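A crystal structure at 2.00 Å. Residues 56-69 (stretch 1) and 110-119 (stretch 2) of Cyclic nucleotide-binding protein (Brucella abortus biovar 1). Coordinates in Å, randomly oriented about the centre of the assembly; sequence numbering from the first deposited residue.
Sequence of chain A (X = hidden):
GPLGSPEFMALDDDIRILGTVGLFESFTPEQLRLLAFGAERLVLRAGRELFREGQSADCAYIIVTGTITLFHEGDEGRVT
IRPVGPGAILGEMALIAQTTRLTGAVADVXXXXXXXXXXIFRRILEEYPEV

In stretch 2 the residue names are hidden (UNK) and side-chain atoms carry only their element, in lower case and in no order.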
# COMPACT_ATOMS: atom_id res chain seq x y z
N SER A 56 -0.22 10.19 18.46
CA SER A 56 -1.43 9.46 18.15
C SER A 56 -1.81 9.68 16.68
O SER A 56 -1.68 10.79 16.16
CB SER A 56 -2.57 9.87 19.07
OG SER A 56 -3.63 8.94 19.01
N ALA A 57 -2.27 8.63 16.02
CA ALA A 57 -2.52 8.68 14.58
C ALA A 57 -3.96 8.30 14.24
O ALA A 57 -4.43 7.23 14.61
CB ALA A 57 -1.56 7.76 13.86
N ASP A 58 -4.65 9.18 13.52
CA ASP A 58 -6.04 8.94 13.16
C ASP A 58 -6.27 9.09 11.66
O ASP A 58 -7.40 9.19 11.19
CB ASP A 58 -6.97 9.90 13.91
CG ASP A 58 -6.68 11.36 13.64
OD1 ASP A 58 -5.85 11.67 12.75
OD2 ASP A 58 -7.29 12.23 14.30
N CYS A 59 -5.18 9.11 10.90
CA CYS A 59 -5.28 9.30 9.46
C CYS A 59 -4.05 8.79 8.75
O CYS A 59 -2.98 8.65 9.36
CB CYS A 59 -5.50 10.77 9.12
SG CYS A 59 -4.08 11.82 9.50
N ALA A 60 -4.20 8.53 7.46
CA ALA A 60 -3.09 8.09 6.62
C ALA A 60 -2.79 9.14 5.57
O ALA A 60 -3.68 9.88 5.13
CB ALA A 60 -3.41 6.76 5.96
N TYR A 61 -1.53 9.21 5.17
CA TYR A 61 -1.09 10.13 4.13
C TYR A 61 -0.54 9.33 2.96
O TYR A 61 0.28 8.44 3.15
CB TYR A 61 -0.02 11.09 4.65
CG TYR A 61 -0.46 11.96 5.80
CD1 TYR A 61 -1.04 13.20 5.57
CD2 TYR A 61 -0.27 11.56 7.12
CE1 TYR A 61 -1.44 14.01 6.62
CE2 TYR A 61 -0.67 12.36 8.17
CZ TYR A 61 -1.25 13.59 7.91
OH TYR A 61 -1.65 14.40 8.95
N ILE A 62 -0.99 9.66 1.75
CA ILE A 62 -0.44 9.04 0.56
C ILE A 62 0.27 10.11 -0.25
O ILE A 62 -0.30 11.16 -0.53
CB ILE A 62 -1.53 8.36 -0.30
CG1 ILE A 62 -2.21 7.23 0.47
CG2 ILE A 62 -0.92 7.81 -1.58
CD1 ILE A 62 -3.41 7.66 1.29
N ILE A 63 1.52 9.85 -0.60
CA ILE A 63 2.31 10.81 -1.37
C ILE A 63 1.91 10.79 -2.83
O ILE A 63 1.85 9.73 -3.45
CB ILE A 63 3.81 10.54 -1.26
CG1 ILE A 63 4.26 10.59 0.20
CG2 ILE A 63 4.60 11.55 -2.09
CD1 ILE A 63 5.73 10.27 0.39
N VAL A 64 1.62 11.97 -3.38
CA VAL A 64 1.34 12.12 -4.80
C VAL A 64 2.59 12.57 -5.53
O VAL A 64 3.06 11.91 -6.45
CB VAL A 64 0.20 13.12 -5.05
CG1 VAL A 64 -0.02 13.33 -6.54
CG2 VAL A 64 -1.08 12.65 -4.37
N THR A 65 3.13 13.72 -5.12
CA THR A 65 4.41 14.19 -5.65
C THR A 65 5.31 14.64 -4.51
O THR A 65 4.82 15.10 -3.48
CB THR A 65 4.23 15.36 -6.65
OG1 THR A 65 3.60 16.46 -6.00
CG2 THR A 65 3.39 14.93 -7.85
N GLY A 66 6.62 14.50 -4.69
CA GLY A 66 7.57 14.98 -3.70
C GLY A 66 8.34 13.88 -3.00
O GLY A 66 8.25 12.71 -3.36
N THR A 67 9.10 14.26 -1.98
CA THR A 67 9.93 13.32 -1.24
C THR A 67 9.87 13.60 0.25
O THR A 67 10.00 14.74 0.69
CB THR A 67 11.40 13.36 -1.71
OG1 THR A 67 11.47 13.24 -3.13
CG2 THR A 67 12.20 12.24 -1.06
N ILE A 68 9.68 12.54 1.02
CA ILE A 68 9.61 12.62 2.47
C ILE A 68 10.65 11.70 3.08
O ILE A 68 10.74 10.53 2.71
CB ILE A 68 8.21 12.25 2.98
CG1 ILE A 68 7.22 13.39 2.72
CG2 ILE A 68 8.24 11.90 4.46
CD1 ILE A 68 5.78 13.03 3.03
N THR A 69 11.45 12.22 4.00
CA THR A 69 12.40 11.40 4.73
C THR A 69 11.77 10.87 6.02
O THR A 69 11.25 11.64 6.83
CB THR A 69 13.68 12.17 5.07
OG1 THR A 69 14.40 12.44 3.86
CG2 THR A 69 14.57 11.37 6.00
N UNK A 110 9.15 20.34 -1.69
CA UNK A 110 7.71 20.59 -1.72
C UNK A 110 7.00 19.31 -2.12
O UNK A 110 7.30 18.72 -3.15
c UNK A 110 7.34 21.72 -2.68
o UNK A 110 5.12 22.89 -4.77
o UNK A 110 5.53 24.30 -3.14
c UNK A 110 5.85 21.99 -2.70
c UNK A 110 5.47 23.15 -3.60
N UNK A 111 6.07 18.88 -1.27
CA UNK A 111 5.47 17.56 -1.39
C UNK A 111 3.96 17.64 -1.26
O UNK A 111 3.44 18.32 -0.38
c UNK A 111 6.04 16.59 -0.33
o UNK A 111 7.45 16.44 -0.54
c UNK A 111 5.37 15.23 -0.39
N UNK A 112 3.25 16.95 -2.15
CA UNK A 112 1.80 16.93 -2.11
C UNK A 112 1.31 15.57 -1.67
O UNK A 112 1.69 14.54 -2.24
o UNK A 112 -0.36 19.11 -4.86
c UNK A 112 -0.92 18.03 -4.58
c UNK A 112 -0.29 17.14 -3.53
o UNK A 112 -1.98 17.66 -5.11
c UNK A 112 1.22 17.29 -3.47
N UNK A 113 0.47 15.56 -0.64
CA UNK A 113 -0.05 14.32 -0.09
C UNK A 113 -1.57 14.31 -0.06
O UNK A 113 -2.21 15.36 -0.01
c UNK A 113 2.00 13.90 1.33
c UNK A 113 0.06 15.18 2.28
c UNK A 113 0.48 14.06 1.34
N UNK A 114 -2.13 13.11 -0.09
CA UNK A 114 -3.55 12.90 0.10
C UNK A 114 -3.78 12.40 1.52
O UNK A 114 -3.20 11.39 1.91
c UNK A 114 -5.44 11.35 -0.47
c UNK A 114 -4.17 12.49 -2.31
c UNK A 114 -4.47 11.49 -3.40
c UNK A 114 -4.09 11.87 -0.91
N UNK A 115 -4.59 13.11 2.30
CA UNK A 115 -4.86 12.69 3.66
C UNK A 115 -6.20 11.97 3.77
O UNK A 115 -7.24 12.53 3.43
c UNK A 115 -7.49 14.89 7.78
c UNK A 115 -4.84 13.88 4.62
c UNK A 115 -4.98 13.47 6.09
n UNK A 115 -8.70 15.42 7.64
c UNK A 115 -5.16 14.68 7.00
n UNK A 115 -6.52 15.21 6.93
n UNK A 115 -7.25 14.04 8.78
N UNK A 116 -6.16 10.74 4.25
CA UNK A 116 -7.37 9.95 4.44
C UNK A 116 -7.64 9.82 5.92
O UNK A 116 -6.88 9.18 6.64
c UNK A 116 -8.58 7.81 3.94
c UNK A 116 -7.25 8.54 3.83
c UNK A 116 -7.81 9.20 1.45
c UNK A 116 -6.78 8.61 2.38
N UNK A 117 -8.73 10.43 6.39
CA UNK A 117 -9.11 10.28 7.78
C UNK A 117 -9.72 8.91 8.02
O UNK A 117 -10.28 8.29 7.11
c UNK A 117 -10.10 11.37 8.19
o UNK A 117 -11.32 11.23 7.49
N UNK A 118 -9.61 8.44 9.26
CA UNK A 118 -10.27 7.21 9.65
C UNK A 118 -11.78 7.32 9.40
O UNK A 118 -12.40 6.38 8.89
c UNK A 118 -8.28 6.02 14.59
c UNK A 118 -10.43 5.55 11.59
n UNK A 118 -9.29 6.05 13.73
c UNK A 118 -9.54 5.04 12.71
c UNK A 118 -9.98 6.91 11.12
n UNK A 118 -7.39 5.03 14.54
n UNK A 118 -8.14 6.98 15.49
N UNK A 119 -12.36 8.47 9.74
CA UNK A 119 -13.80 8.66 9.61
C UNK A 119 -14.29 8.54 8.16
O UNK A 119 -15.35 7.97 7.91
c UNK A 119 -14.21 10.02 10.18
o UNK A 119 -13.76 11.08 9.36
O HOH W 1 -5.23 5.62 16.88
O HOH W 2 5.18 18.19 -5.00

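Position 110 carries three carbons in a row, the third bearing two oxygens: a carboxylate on a two-methylene stem, hence Glu 110. Its CB points away from stretch 1, and contact is left to the backbone, where a water donates to Glu 110 O (2.9 Å) and lies 2.5 Å from Thr 65 OG1.

Position 111 has one carbon bearing an oxygen and a carbon. The oxygen accepts a weak hydrogen bond from Thr 67 N at 3.1 Å, and the terminal carbon lies 4.1 Å from both Ile 63 CG2 and Ile 68 CG1. A hydroxyl and a methyl on one carbon define Thr 111. An ideal CB on Gly 66 would fall 2.3 Å from Thr 111 OG1, a clash, and the backbone angles of Gly 66 call for glycine in any case.

Position 112 repeats the chain of three carbons ending in two oxygens. Its CB lies 3.6 Å from Thr 65 OG1, while the carboxylate extends beyond reach of stretch 1. This is Glu 112.

At position 113 the first carbon forks into two carbons, with no polar atom. One arm lies 4.2 Å from Ile 63 CG1 and likewise from Ile 68 CD1; the other is 4.0 Å from Tyr 61 CD1. Such a short fork is Val 113.

Position 114 has four carbons, forked at the first, with one arm two carbons long. The inner carbon of that arm approaches Val 64 CG2 to 3.7 Å. Branching at CB excludes leucine and gives Ile 114.

Position 115 runs three carbons, a nitrogen, then a carbon with two more nitrogens. That guanidinium identifies Arg 115. The stem packs obliquely by the tyrosine ring, Arg 115 CG being 3.6 Å from Tyr 61 CE1, and Arg 115 NH1 comes within 3.7 Å of Cys 59 CB.

Position 116 again has four carbons forked at the first, one arm longer; the inner carbon of this arm is 3.7 Å from Ile 62 CD1. It is Ile 116.

Position 117 holds one carbon and one oxygen, so it is Ser 117, at the N-cap position. Its CA lies 3.9 Å from Cys 59 CB.

Position 118 shows a second guanidinium, one face of which lies over Asp 58 CA: Arg 118. A water bridges Arg 118 NH1 (3.2 Å) and Ala 57 O (2.9 Å).

Position 119, one carbon and one oxygen, is Ser 119; its OG is hydrogen-bonded to Ser 117 OG at 3.1 Å, without contacting stretch 1.

The contact is an antiparallel strand pairing. Reciprocal bonds join Ala 60 to Ile 116 (N to O 2.9 Å, O to N 2.8 Å) and Ile 62 to Ile 114 (2.8 and 2.7 Å). A bulge then shifts the register by one: Glu 112 O accepts from Val 64 N at 2.8 Å and weakly from Thr 65 N at 3.3 Å. Alternation sends Tyr 61, Ile 63, Val 113 and Arg 115 to one face, and Ile 62, Ile 114 and Ile 116 to the other.

Stretch 2 110-119: ETEVIRISRS
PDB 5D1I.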